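Local coordinates for botulinum neurotoxin type G (PDB 3MPP), which adheres to the surface of host nerve cells through this receptor-binding domain, targeting the toxin so that its light chain can be delivered into the cytosol, at residues F40-S45 / F184-C189; V26-I31 / S45-I50; Y91-C96 / K194-K199; G109-W114 / F127-I132. The protein carries 4 engineered substitutions. One frame throughout, in Å; residues are numbered along the deposited sequence.

Contact 1. Residues F40-S45 / F184-C189; sequences FKLNNS and FKLINC
Leu186 buries more surface than any other residue here, spreading its two methyls under the 40-45 backbone. CD1 meets CB of Leu42 at 3.6 Å, while CD2 lies against CA of Asn44 at 3.8 Å and also touches the carbonyl oxygen of Asn43. Leu42 answers from the other strand: its CD1 sits on the backbone of Phe184 and Lys185, 3.6 Å from Lys185 N. With CG anti to the backbone N (chi1 -165°), Asn44 carries its amide over to Cys189, where ND2 donates to Cys189 O (3.0 Å, N-H...O 168°). The bond is straight at the hydrogen and lies in the amide plane, yet the donor stands well above the carbonyl plane of Cys189. The same ND2 also donates to Asp191 O, so two backbone carbonyls fix the turn of the amide.

Strands 40-43 and 184-187 belong to the two facing sheets of the jelly-roll-like, lectin-type sandwich of the N-terminal subdomain; their axes come within 6.7 Å at 28°. Deeper between the sheets, Phe40 directs CZ at Phe184 CD1 in an offset edge-to-face pair, ring planes nearly perpendicular, the edge of Phe40 toward the face of Phe184. At the other end waters add to the Asn44 bond: one accepts from Leu186 N and lies 2.7 Å from Asn43 O, another accepts from Cys189 N and lies 2.8 Å from Asn44 OD1, bridging the segments.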
loop_
_atom_site.group_PDB
_atom_site.type_symbol
_atom_site.label_atom_id
_atom_site.label_comp_id
_atom_site.label_asym_id
_atom_site.label_seq_id
_atom_site.Cartn_x
_atom_site.Cartn_y
_atom_site.Cartn_z
ATOM N N PHE A 40 9.559 10.328 1.912
ATOM C CA PHE A 40 10.151 10.805 3.165
ATOM C C PHE A 40 9.345 10.473 4.415
ATOM O O PHE A 40 8.124 10.375 4.380
ATOM C CB PHE A 40 10.528 12.309 3.132
ATOM C CG PHE A 40 9.360 13.248 3.059
ATOM C CD1 PHE A 40 8.708 13.663 4.214
ATOM C CD2 PHE A 40 8.945 13.765 1.838
ATOM C CE1 PHE A 40 7.646 14.554 4.156
ATOM C CE2 PHE A 40 7.875 14.652 1.767
ATOM C CZ PHE A 40 7.226 15.056 2.937
ATOM N N LYS A 41 10.065 10.321 5.519
ATOM C CA LYS A 41 9.487 9.937 6.795
ATOM C C LYS A 41 9.667 11.072 7.806
ATOM O O LYS A 41 10.787 11.515 8.071
ATOM C CB LYS A 41 10.193 8.676 7.297
ATOM C CG LYS A 41 9.641 8.058 8.583
ATOM C CD LYS A 41 10.566 6.877 8.955
ATOM C CE LYS A 41 10.188 6.161 10.224
ATOM N NZ LYS A 41 11.165 5.047 10.467
ATOM N N LEU A 42 8.557 11.533 8.365
ATOM C CA LEU A 42 8.572 12.483 9.479
ATOM C C LEU A 42 8.476 11.733 10.799
ATOM O O LEU A 42 7.533 10.973 11.017
ATOM C CB LEU A 42 7.395 13.450 9.362
ATOM C CG LEU A 42 7.288 14.271 8.071
ATOM C CD1 LEU A 42 6.019 15.099 8.059
ATOM C CD2 LEU A 42 8.518 15.165 7.913
ATOM N N ASN A 43 9.459 11.955 11.668
ATOM C CA ASN A 43 9.472 11.420 13.028
ATOM C C ASN A 43 8.937 12.482 13.982
ATOM O O ASN A 43 8.688 13.619 13.572
ATOM C CB ASN A 43 10.904 11.037 13.433
ATOM C CG ASN A 43 11.517 9.972 12.518
ATOM O OD1 ASN A 43 12.622 10.138 11.984
ATOM N ND2 ASN A 43 10.801 8.882 12.334
ATOM N N ASN A 44 8.762 12.124 15.254
ATOM C CA ASN A 44 8.176 13.058 16.202
ATOM C C ASN A 44 9.240 13.890 16.907
ATOM O O ASN A 44 9.535 13.671 18.078
ATOM C CB ASN A 44 7.292 12.351 17.234
ATOM C CG ASN A 44 6.405 13.333 17.993
ATOM O OD1 ASN A 44 6.451 14.541 17.740
ATOM N ND2 ASN A 44 5.601 12.828 18.920
ATOM N N SER A 45 9.811 14.836 16.174
ATOM C CA SER A 45 10.853 15.706 16.702
ATOM C C SER A 45 10.860 17.025 15.936
ATOM O O SER A 45 10.517 17.063 14.747
ATOM C CB SER A 45 12.223 15.023 16.583
ATOM O OG SER A 45 13.281 15.967 16.521
ATOM N N PHE A 184 6.186 20.675 6.674
ATOM C CA PHE A 184 5.944 19.250 6.872
ATOM C C PHE A 184 6.579 18.879 8.194
ATOM O O PHE A 184 7.813 18.931 8.343
ATOM C CB PHE A 184 6.554 18.450 5.730
ATOM C CG PHE A 184 5.975 18.789 4.388
ATOM C CD1 PHE A 184 5.060 17.945 3.781
ATOM C CD2 PHE A 184 6.335 19.959 3.740
ATOM C CE1 PHE A 184 4.521 18.255 2.542
ATOM C CE2 PHE A 184 5.798 20.280 2.493
ATOM C CZ PHE A 184 4.889 19.427 1.899
ATOM N N LYS A 185 5.737 18.537 9.166
ATOM C CA LYS A 185 6.193 18.381 10.541
ATOM C C LYS A 185 5.042 17.923 11.427
ATOM O O LYS A 185 3.918 18.362 11.246
ATOM C CB LYS A 185 6.707 19.739 11.040
ATOM C CG LYS A 185 7.289 19.747 12.422
ATOM C CD LYS A 185 7.638 21.179 12.830
ATOM C CE LYS A 185 8.466 21.214 14.105
ATOM N NZ LYS A 185 9.079 22.556 14.320
ATOM N N LEU A 186 5.325 17.038 12.379
ATOM C CA LEU A 186 4.321 16.630 13.360
ATOM C C LEU A 186 4.143 17.716 14.413
ATOM O O LEU A 186 5.095 18.065 15.100
ATOM C CB LEU A 186 4.727 15.323 14.051
ATOM C CG LEU A 186 4.398 13.996 13.340
ATOM C CD1 LEU A 186 4.854 13.976 11.882
ATOM C CD2 LEU A 186 5.012 12.818 14.114
ATOM N N ILE A 187 2.925 18.243 14.540
ATOM C CA ILE A 187 2.625 19.237 15.575
ATOM C C ILE A 187 1.596 18.704 16.560
ATOM O O ILE A 187 0.512 18.275 16.149
ATOM C CB ILE A 187 2.050 20.547 14.971
ATOM C CG1 ILE A 187 2.879 21.022 13.768
ATOM C CG2 ILE A 187 1.940 21.635 16.052
ATOM C CD1 ILE A 187 4.333 21.276 14.082
ATOM N N ASN A 188 1.928 18.763 17.848
ATOM C CA ASN A 188 1.047 18.311 18.930
ATOM C C ASN A 188 0.890 16.786 19.047
ATOM O O ASN A 188 -0.066 16.298 19.660
ATOM C CB ASN A 188 -0.338 18.961 18.820
ATOM C CG ASN A 188 -0.270 20.471 18.758
ATOM O OD1 ASN A 188 0.531 21.102 19.460
ATOM N ND2 ASN A 188 -1.113 21.069 17.907
ATOM N N CYS A 189 1.820 16.027 18.475
ATOM C CA CYS A 189 1.746 14.574 18.607
ATOM C C CYS A 189 2.379 14.136 19.930
ATOM O O CYS A 189 3.512 14.501 20.229
ATOM C CB CYS A 189 2.436 13.883 17.427
ATOM S SG CYS A 189 2.339 12.086 17.534
HETATM O O HOH W 1 8.096 16.196 12.834
HETATM O O HOH W 2 4.509 16.568 17.655
HETATM O O HOH W 3 7.729 18.121 15.297
#

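Contact 2. Residues V26-I31 / S45-I50; sequences VGSDVI and SENSNI
Ser48 OG donates to the carbonyl oxygen of Asp29 at 2.7 Å, approaching from above the carbonyl plane, and the same OG receives the backbone N-H of Asn43. One hydroxyl thus joins Asp29 and Asn43 to the loop 45-50. OG stands anti to the backbone N of Ser48 (chi1 -170°), the position from which it reaches Asp29 O. Ser48 CB packs on Asp29 as well, 3.5 Å from OD2.

The backbones are tied at two further points. Gly27 N donates to Asn49 O in an almost straight bond (2.8 Å, 175°), and Asp29 N donates to Asn47 O, again at 2.8 Å but from well above the carbonyl plane. Between them the CA of Gly27 comes to 3.2 Å from Asn47 O; a CB here would collide with that oxygen, so the close approach depends on the bare glycine. A water links Ser28 N to Asn47 OD1. Val30 reaches across with CG2, which rests 3.4 Å from Asn49 N and also meets Ile50 CG1, as Val26 CG1 does.

Residues 45-48 make a type I turn, closed by Ser48 N to Ser45 O; in one modelled conformer of Ser45, OG also accepts from Asn47 N in an ST turn. From this tight reversal the chain runs into the antiparallel pairing of Val26 with Ile50, where strand 23-26, at the edge of its sheet, meets strand 50-53 in the N-terminal subdomain's beta sandwich.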
loop_
_atom_site.group_PDB
_atom_site.type_symbol
_atom_site.label_atom_id
_atom_site.label_comp_id
_atom_site.label_asym_id
_atom_site.label_seq_id
_atom_site.Cartn_x
_atom_site.Cartn_y
_atom_site.Cartn_z
ATOM N N VAL A 26 15.508 21.290 5.041
ATOM C CA VAL A 26 15.281 19.952 5.596
ATOM C C VAL A 26 16.030 19.731 6.902
ATOM O O VAL A 26 17.255 19.873 6.959
ATOM C CB VAL A 26 15.727 18.855 4.610
ATOM C CG1 VAL A 26 15.412 17.477 5.165
ATOM C CG2 VAL A 26 15.068 19.050 3.244
ATOM N N GLY A 27 15.288 19.374 7.949
ATOM C CA GLY A 27 15.882 19.103 9.243
ATOM C C GLY A 27 16.755 17.872 9.190
ATOM O O GLY A 27 16.735 17.134 8.210
ATOM N N SER A 28 17.498 17.635 10.262
ATOM C CA SER A 28 18.426 16.511 10.318
ATOM C C SER A 28 17.762 15.180 10.693
ATOM O O SER A 28 18.397 14.132 10.589
ATOM C CB SER A 28 19.539 16.815 11.318
ATOM O OG SER A 28 19.008 17.013 12.617
ATOM N N ASP A 29 16.502 15.223 11.133
ATOM C CA ASP A 29 15.804 14.013 11.589
ATOM C C ASP A 29 14.727 13.556 10.595
ATOM O O ASP A 29 13.714 12.972 10.987
ATOM C CB ASP A 29 15.208 14.221 12.995
ATOM C CG ASP A 29 14.690 12.918 13.629
ATOM O OD1 ASP A 29 15.330 11.855 13.468
ATOM O OD2 ASP A 29 13.638 12.972 14.302
ATOM N N VAL A 30 14.953 13.817 9.309
ATOM C CA VAL A 30 14.074 13.308 8.257
ATOM C C VAL A 30 14.759 12.145 7.538
ATOM O O VAL A 30 15.947 12.202 7.243
ATOM C CB VAL A 30 13.701 14.392 7.221
ATOM C CG1 VAL A 30 12.822 13.799 6.119
ATOM C CG2 VAL A 30 12.988 15.570 7.893
ATOM N N ILE A 31 14.011 11.081 7.278
ATOM C CA ILE A 31 14.545 9.946 6.534
ATOM C C ILE A 31 13.999 9.958 5.109
ATOM O O ILE A 31 12.813 10.189 4.873
ATOM C CB ILE A 31 14.219 8.595 7.217
ATOM C CG1 ILE A 31 14.993 8.448 8.527
ATOM C CG2 ILE A 31 14.591 7.428 6.307
ATOM C CD1 ILE A 31 14.487 9.314 9.640
ATOM N N SER A 45 9.811 14.836 16.174
ATOM C CA SER A 45 10.853 15.706 16.702
ATOM C C SER A 45 10.860 17.025 15.936
ATOM O O SER A 45 10.517 17.063 14.747
ATOM C CB SER A 45 12.223 15.023 16.583
ATOM O OG SER A 45 13.281 15.967 16.521
ATOM N N GLU A 46 11.269 18.093 16.603
ATOM C CA GLU A 46 11.372 19.392 15.954
ATOM C C GLU A 46 12.393 19.355 14.827
ATOM O O GLU A 46 12.328 20.157 13.902
ATOM C CB GLU A 46 11.779 20.463 16.969
ATOM C CG GLU A 46 10.699 20.748 17.970
ATOM C CD GLU A 46 11.051 21.902 18.889
ATOM O OE1 GLU A 46 12.206 22.391 18.841
ATOM O OE2 GLU A 46 10.161 22.303 19.661
ATOM N N ASN A 47 13.343 18.428 14.902
ATOM C CA ASN A 47 14.363 18.340 13.856
ATOM C C ASN A 47 13.965 17.475 12.679
ATOM O O ASN A 47 14.709 17.338 11.694
ATOM C CB ASN A 47 15.700 17.921 14.443
ATOM C CG ASN A 47 16.367 19.068 15.182
ATOM O OD1 ASN A 47 16.625 20.123 14.594
ATOM N ND2 ASN A 47 16.615 18.886 16.474
ATOM N N SER A 48 12.771 16.907 12.775
ATOM C CA SER A 48 12.228 16.111 11.688
ATOM C C SER A 48 11.231 16.981 10.943
ATOM O O SER A 48 10.023 16.924 11.194
ATOM C CB SER A 48 11.519 14.860 12.221
ATOM O OG SER A 48 11.214 13.983 11.139
ATOM N N ASN A 49 11.732 17.821 10.053
ATOM C CA ASN A 49 10.857 18.765 9.380
ATOM C C ASN A 49 11.358 19.125 7.989
ATOM O O ASN A 49 12.545 19.002 7.691
ATOM C CB ASN A 49 10.707 20.031 10.214
ATOM C CG ASN A 49 11.952 20.899 10.168
ATOM O OD1 ASN A 49 12.941 20.621 10.843
ATOM N ND2 ASN A 49 11.913 21.945 9.349
ATOM N N ILE A 50 10.429 19.557 7.146
ATOM C CA ILE A 50 10.743 20.093 5.831
ATOM C C ILE A 50 9.916 21.342 5.669
ATOM O O ILE A 50 8.720 21.343 5.975
ATOM C CB ILE A 50 10.329 19.135 4.708
ATOM C CG1 ILE A 50 11.089 17.810 4.815
ATOM C CG2 ILE A 50 10.544 19.782 3.329
ATOM C CD1 ILE A 50 10.600 16.762 3.838
HETATM O O HOH W 4 17.621 20.049 11.978
#

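Contact 3. Residues Y91-C96 / K194-K199; sequences YTIISC and KFVWIK
Tyr91 and Val196 meet tip to tip, with CE1 of the ring 4.2 Å from Val196 CG2, which lies at the ring's edge near its plane. The Ile93 and Val196 side chains cross at about a right angle, CG2 to CG2 4.1 Å, so Val196 is touched by two side chains of segment 91-96. Farther in, Ile94 and Ile198 join through their CD1 methyls, 4.2 Å apart. At the outer end the aliphatic part of Lys194 crosses the Tyr91 side chain, bringing CD to 3.5 Å from the phenolic OH. Bends at chi2 and chi3 (65° and 74°) fold the lysine there. Water, lying in the plane of the ring, is 2.7 Å from Tyr91 OH and accepts a weak bond from Lys194 NZ.

Behind this first layer, the backbone of strand 90-98 is held between strands 103-108 and 181-187. Ile93 and Ile94 both face Val105 in a classic beta bulge, and the chain turns a corner there; Ile93, its CB directed toward the other segment, and the tip of Ile94 both reach 195-199. Leu186, from strand 181-187 beside 90-98, also touches Val196; Phe40, on strand 39-43 beside 195-204, packs on Ile198.

Methyl groups and a ring edge thus carry the inner contact between the two sheets, consistent with hydrophobic packing as its main source of cohesion, while Tyr91 and Lys194 meet through water at its margin.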
loop_
_atom_site.group_PDB
_atom_site.type_symbol
_atom_site.label_atom_id
_atom_site.label_comp_id
_atom_site.label_asym_id
_atom_site.label_seq_id
_atom_site.Cartn_x
_atom_site.Cartn_y
_atom_site.Cartn_z
ATOM N N TYR A 91 -2.891 15.475 15.551
ATOM C CA TYR A 91 -1.655 16.206 15.320
ATOM C C TYR A 91 -1.565 16.631 13.868
ATOM O O TYR A 91 -1.968 15.901 12.971
ATOM C CB TYR A 91 -0.424 15.375 15.723
ATOM C CG TYR A 91 -0.346 14.006 15.076
ATOM C CD1 TYR A 91 0.355 13.811 13.886
ATOM C CD2 TYR A 91 -0.977 12.911 15.656
ATOM C CE1 TYR A 91 0.426 12.543 13.286
ATOM C CE2 TYR A 91 -0.918 11.653 15.074
ATOM C CZ TYR A 91 -0.215 11.475 13.895
ATOM O OH TYR A 91 -0.180 10.228 13.333
ATOM N N THR A 92 -1.054 17.836 13.656
ATOM C CA THR A 92 -0.853 18.367 12.323
ATOM C C THR A 92 0.336 17.641 11.688
ATOM O O THR A 92 1.280 17.243 12.386
ATOM C CB THR A 92 -0.583 19.884 12.415
ATOM O OG1 THR A 92 -1.668 20.489 13.110
ATOM C CG2 THR A 92 -0.462 20.523 11.041
ATOM N N ILE A 93 0.276 17.435 10.378
ATOM C CA ILE A 93 1.406 16.873 9.651
ATOM C C ILE A 93 1.867 17.809 8.540
ATOM O O ILE A 93 3.051 17.864 8.230
ATOM C CB ILE A 93 1.105 15.481 9.059
ATOM C CG1 ILE A 93 -0.110 15.518 8.144
ATOM C CG2 ILE A 93 0.895 14.450 10.178
ATOM C CD1 ILE A 93 -0.245 14.251 7.290
ATOM N N ILE A 94 0.924 18.534 7.941
ATOM C CA ILE A 94 1.241 19.491 6.886
ATOM C C ILE A 94 0.411 20.753 7.095
ATOM O O ILE A 94 -0.795 20.673 7.334
ATOM C CB ILE A 94 0.930 18.933 5.482
ATOM C CG1 ILE A 94 1.548 17.543 5.285
ATOM C CG2 ILE A 94 1.438 19.891 4.409
ATOM C CD1 ILE A 94 1.036 16.814 4.041
ATOM N N SER A 95 1.045 21.917 7.012
ATOM C CA SER A 95 0.313 23.156 7.218
ATOM C C SER A 95 0.844 24.306 6.381
ATOM O O SER A 95 2.025 24.350 6.028
ATOM C CB SER A 95 0.334 23.555 8.690
ATOM O OG SER A 95 1.585 24.120 9.037
ATOM N N CYS A 96 -0.058 25.234 6.077
ATOM C CA CYS A 96 0.252 26.456 5.360
ATOM C C CYS A 96 -0.550 27.558 6.044
ATOM O O CYS A 96 -1.684 27.852 5.661
ATOM C CB CYS A 96 -0.165 26.317 3.900
ATOM S SG CYS A 96 0.404 27.630 2.811
ATOM N N LYS A 194 5.870 8.035 17.104
ATOM C CA LYS A 194 5.054 8.223 15.898
ATOM C C LYS A 194 5.892 8.624 14.690
ATOM O O LYS A 194 6.890 9.346 14.812
ATOM C CB LYS A 194 3.945 9.271 16.123
ATOM C CG LYS A 194 2.915 9.359 14.968
ATOM C CD LYS A 194 2.096 8.057 14.840
ATOM C CE LYS A 194 1.055 7.935 15.961
ATOM N NZ LYS A 194 0.417 6.569 15.999
ATOM N N PHE A 195 5.491 8.140 13.519
ATOM C CA PHE A 195 6.077 8.620 12.280
ATOM C C PHE A 195 5.005 8.587 11.212
ATOM O O PHE A 195 3.966 7.955 11.397
ATOM C CB PHE A 195 7.295 7.777 11.867
ATOM C CG PHE A 195 6.974 6.324 11.621
ATOM C CD1 PHE A 195 6.553 5.895 10.370
ATOM C CD2 PHE A 195 7.072 5.393 12.652
ATOM C CE1 PHE A 195 6.241 4.550 10.140
ATOM C CE2 PHE A 195 6.762 4.061 12.433
ATOM C CZ PHE A 195 6.345 3.638 11.167
ATOM N N VAL A 196 5.250 9.301 10.118
ATOM C CA VAL A 196 4.352 9.313 8.978
ATOM C C VAL A 196 5.208 9.300 7.727
ATOM O O VAL A 196 6.194 10.038 7.656
ATOM C CB VAL A 196 3.486 10.611 8.936
ATOM C CG1 VAL A 196 2.411 10.482 7.873
ATOM C CG2 VAL A 196 2.865 10.903 10.292
ATOM N N TRP A 197 4.847 8.475 6.744
ATOM C CA TRP A 197 5.545 8.484 5.452
ATOM C C TRP A 197 4.718 9.288 4.453
ATOM O O TRP A 197 3.489 9.178 4.422
ATOM C CB TRP A 197 5.759 7.053 4.904
ATOM C CG TRP A 197 6.913 6.301 5.519
ATOM C CD1 TRP A 197 6.864 5.419 6.571
ATOM C CD2 TRP A 197 8.284 6.351 5.101
ATOM N NE1 TRP A 197 8.130 4.926 6.833
ATOM C CE2 TRP A 197 9.013 5.476 5.939
ATOM C CE3 TRP A 197 8.970 7.065 4.098
ATOM C CZ2 TRP A 197 10.395 5.303 5.813
ATOM C CZ3 TRP A 197 10.332 6.886 3.967
ATOM C CH2 TRP A 197 11.036 6.009 4.821
ATOM N N ILE A 198 5.400 10.073 3.620
ATOM C CA ILE A 198 4.746 10.867 2.582
ATOM C C ILE A 198 5.494 10.714 1.252
ATOM O O ILE A 198 6.720 10.602 1.236
ATOM C CB ILE A 198 4.710 12.362 2.979
ATOM C CG1 ILE A 198 3.754 12.571 4.159
ATOM C CG2 ILE A 198 4.298 13.231 1.788
ATOM C CD1 ILE A 198 3.943 13.883 4.871
ATOM N N LYS A 199 4.758 10.701 0.143
ATOM C CA LYS A 199 5.369 10.683 -1.175
ATOM C C LYS A 199 4.473 11.432 -2.150
ATOM O O LYS A 199 3.297 11.655 -1.873
ATOM C CB LYS A 199 5.585 9.240 -1.670
ATOM C CG LYS A 199 4.305 8.507 -2.064
ATOM C CD LYS A 199 4.625 7.140 -2.691
ATOM C CE LYS A 199 3.385 6.269 -2.833
ATOM N NZ LYS A 199 3.645 5.041 -3.674
HETATM O O HOH W 5 -1.747 8.318 14.459
#

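Contact 4. Residues G109-W114 / F127-I132; sequences GNRIIW and FFEYSI
The Arg111 guanidinium lies flat on the Phe127 ring, planes 12° apart and CZ 4.0 Å from the ring centroid, a cation-pi contact. At the guanidinium edge NE donates to Glu129 OE1 at 2.6 Å, nearly in plane, and NH2 adds a weaker bond to the same oxygen, completing a salt bridge. The carboxylate and the ring therefore hold the guanidinium by edge and face; Lys166 makes a second cation-pi contact with Phe127.

Among the other hydrogen bonds, Ile112 and Phe128 exchange a reciprocal backbone pair, both 2.9 Å. Tyr130 N donates to Asn110 O, and Asn110 ND2 returns a bond to Tyr130 O at 2.6 Å, the acceptor close to the amide plane.

A CH-pi contact sets Asn110 CB over the face of the Tyr130 ring, 4.1 Å from its centroid. The same CB meets Ile132 CG2 at 3.5 Å. Apolar pairs follow: Ile113 CG1 touches Phe127 CB, and on the sheet face opposite the one bearing Arg111, Phe127 and Glu129, Ile112 CG2 touches Phe128 CB. Tyr86 of helix 83-88 packs on Asn110, Tyr130 and Ile132.

Strands 111-117 and 123-129 form an antiparallel beta hairpin of the lectin-like N-terminal subdomain, 123-129 outermost in its sheet; the contact takes in the hairpin's open end and the loop residues beyond.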
loop_
_atom_site.group_PDB
_atom_site.type_symbol
_atom_site.label_atom_id
_atom_site.label_comp_id
_atom_site.label_asym_id
_atom_site.label_seq_id
_atom_site.Cartn_x
_atom_site.Cartn_y
_atom_site.Cartn_z
ATOM N N GLY A 109 -5.728 9.415 14.798
ATOM C CA GLY A 109 -5.976 7.990 14.780
ATOM C C GLY A 109 -6.221 7.531 13.360
ATOM O O GLY A 109 -5.371 7.695 12.487
ATOM N N ASN A 110 -7.399 6.966 13.135
ATOM C CA ASN A 110 -7.774 6.443 11.838
ATOM C C ASN A 110 -8.505 7.488 10.992
ATOM O O ASN A 110 -9.263 7.144 10.084
ATOM C CB ASN A 110 -8.636 5.198 12.010
ATOM C CG ASN A 110 -9.868 5.460 12.854
ATOM O OD1 ASN A 110 -9.827 6.239 13.813
ATOM N ND2 ASN A 110 -10.973 4.810 12.504
ATOM N N ARG A 111 -8.270 8.761 11.297
ATOM C CA ARG A 111 -8.860 9.852 10.522
ATOM C C ARG A 111 -7.779 10.710 9.895
ATOM O O ARG A 111 -6.804 11.077 10.547
ATOM C CB ARG A 111 -9.719 10.765 11.404
ATOM C CG ARG A 111 -11.051 10.200 11.817
ATOM C CD ARG A 111 -11.872 11.228 12.595
ATOM N NE ARG A 111 -13.203 10.696 12.844
ATOM C CZ ARG A 111 -14.243 11.405 13.250
ATOM N NH1 ARG A 111 -14.122 12.710 13.467
ATOM N NH2 ARG A 111 -15.410 10.801 13.434
ATOM N N ILE A 112 -7.974 11.059 8.634
ATOM C CA ILE A 112 -7.140 12.055 7.991
ATOM C C ILE A 112 -8.028 13.277 7.790
ATOM O O ILE A 112 -9.152 13.152 7.305
ATOM C CB ILE A 112 -6.581 11.535 6.650
ATOM C CG1 ILE A 112 -5.704 12.595 5.986
ATOM C CG2 ILE A 112 -7.704 11.107 5.737
ATOM C CD1 ILE A 112 -4.267 12.561 6.432
ATOM N N ILE A 113 -7.534 14.450 8.183
ATOM C CA ILE A 113 -8.390 15.627 8.363
ATOM C C ILE A 113 -7.859 16.869 7.658
ATOM O O ILE A 113 -6.689 17.222 7.790
ATOM C CB ILE A 113 -8.516 15.991 9.856
ATOM C CG1 ILE A 113 -9.097 14.830 10.659
ATOM C CG2 ILE A 113 -9.341 17.252 10.036
ATOM C CD1 ILE A 113 -8.979 15.037 12.161
ATOM N N TRP A 114 -8.743 17.536 6.926
ATOM C CA TRP A 114 -8.436 18.793 6.256
ATOM C C TRP A 114 -9.166 19.947 6.963
ATOM O O TRP A 114 -10.366 19.875 7.196
ATOM C CB TRP A 114 -8.883 18.689 4.795
ATOM C CG TRP A 114 -8.830 19.956 3.994
ATOM C CD1 TRP A 114 -9.894 20.703 3.571
ATOM C CD2 TRP A 114 -7.659 20.600 3.478
ATOM N NE1 TRP A 114 -9.456 21.773 2.833
ATOM C CE2 TRP A 114 -8.089 21.734 2.761
ATOM C CE3 TRP A 114 -6.291 20.329 3.550
ATOM C CZ2 TRP A 114 -7.200 22.596 2.128
ATOM C CZ3 TRP A 114 -5.414 21.186 2.921
ATOM C CH2 TRP A 114 -5.871 22.304 2.216
ATOM N N PHE A 127 -13.087 15.312 6.724
ATOM C CA PHE A 127 -12.180 14.217 7.030
ATOM C C PHE A 127 -12.551 12.920 6.314
ATOM O O PHE A 127 -13.680 12.756 5.835
ATOM C CB PHE A 127 -12.140 13.980 8.546
ATOM C CG PHE A 127 -13.436 13.480 9.113
ATOM C CD1 PHE A 127 -13.737 12.123 9.087
ATOM C CD2 PHE A 127 -14.361 14.361 9.659
ATOM C CE1 PHE A 127 -14.923 11.649 9.601
ATOM C CE2 PHE A 127 -15.552 13.894 10.179
ATOM C CZ PHE A 127 -15.838 12.534 10.148
ATOM N N PHE A 128 -11.581 12.016 6.238
ATOM C CA PHE A 128 -11.815 10.648 5.802
ATOM C C PHE A 128 -11.463 9.717 6.958
ATOM O O PHE A 128 -10.390 9.845 7.547
ATOM C CB PHE A 128 -10.959 10.314 4.571
ATOM C CG PHE A 128 -10.963 8.853 4.197
ATOM C CD1 PHE A 128 -12.113 8.249 3.701
ATOM C CD2 PHE A 128 -9.807 8.085 4.314
ATOM C CE1 PHE A 128 -12.114 6.901 3.342
ATOM C CE2 PHE A 128 -9.809 6.746 3.964
ATOM C CZ PHE A 128 -10.969 6.151 3.474
ATOM N N GLU A 129 -12.367 8.799 7.296
ATOM C CA GLU A 129 -12.097 7.823 8.352
ATOM C C GLU A 129 -12.154 6.407 7.796
ATOM O O GLU A 129 -13.128 6.058 7.134
ATOM C CB GLU A 129 -13.122 7.949 9.483
ATOM C CG GLU A 129 -12.958 6.885 10.587
ATOM C CD GLU A 129 -13.863 7.131 11.798
ATOM O OE1 GLU A 129 -14.024 8.298 12.198
ATOM O OE2 GLU A 129 -14.406 6.156 12.359
ATOM N N TYR A 130 -11.117 5.602 8.055
ATOM C CA TYR A 130 -11.155 4.181 7.710
ATOM C C TYR A 130 -11.321 3.345 8.977
ATOM O O TYR A 130 -10.942 3.769 10.069
ATOM C CB TYR A 130 -9.905 3.746 6.918
ATOM C CG TYR A 130 -8.598 4.158 7.553
ATOM C CD1 TYR A 130 -8.032 3.403 8.575
ATOM C CD2 TYR A 130 -7.938 5.306 7.140
ATOM C CE1 TYR A 130 -6.837 3.780 9.171
ATOM C CE2 TYR A 130 -6.753 5.691 7.725
ATOM C CZ TYR A 130 -6.205 4.921 8.743
ATOM O OH TYR A 130 -5.018 5.303 9.324
ATOM N N SER A 131 -11.901 2.161 8.827
ATOM C CA SER A 131 -12.179 1.290 9.968
ATOM C C SER A 131 -10.910 0.786 10.650
ATOM O O SER A 131 -9.883 0.587 10.007
ATOM C CB SER A 131 -13.020 0.087 9.521
ATOM O OG SER A 131 -13.260 -0.799 10.601
ATOM N N ILE A 132 -10.989 0.581 11.959
ATOM C CA ILE A 132 -9.938 -0.125 12.672
ATOM C C ILE A 132 -10.522 -1.387 13.293
ATOM O O ILE A 132 -10.008 -1.906 14.284
ATOM C CB ILE A 132 -9.282 0.768 13.750
ATOM C CG1 ILE A 132 -10.341 1.361 14.684
ATOM C CG2 ILE A 132 -8.503 1.894 13.092
ATOM C CD1 ILE A 132 -9.738 2.251 15.756
HETATM O O HOH W 6 -5.171 8.227 9.509
HETATM O O HOH W 7 -13.386 4.089 14.693
#

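In the fold
From the N terminus, contact 2 closes first, a short loop in which 45-50 returns to 26-31. Contact 1 has already opened with 40-45, sharing Ser45 with contact 2, so the two cross; it closes only when the chain reaches 184-189. Contact 3 opens inside that span at 91-96 and closes beyond it at 194-199, crossing contact 1. The hairpin of contact 4, 109-114 with 127-132, is nested within both long loops. Contacts 1 and 3 tie the two sheets of the N-terminal subdomain together side by side, their centres about 6 Å apart, whereas contacts 2 and 4 lie toward opposite edges of the seven-stranded sheet.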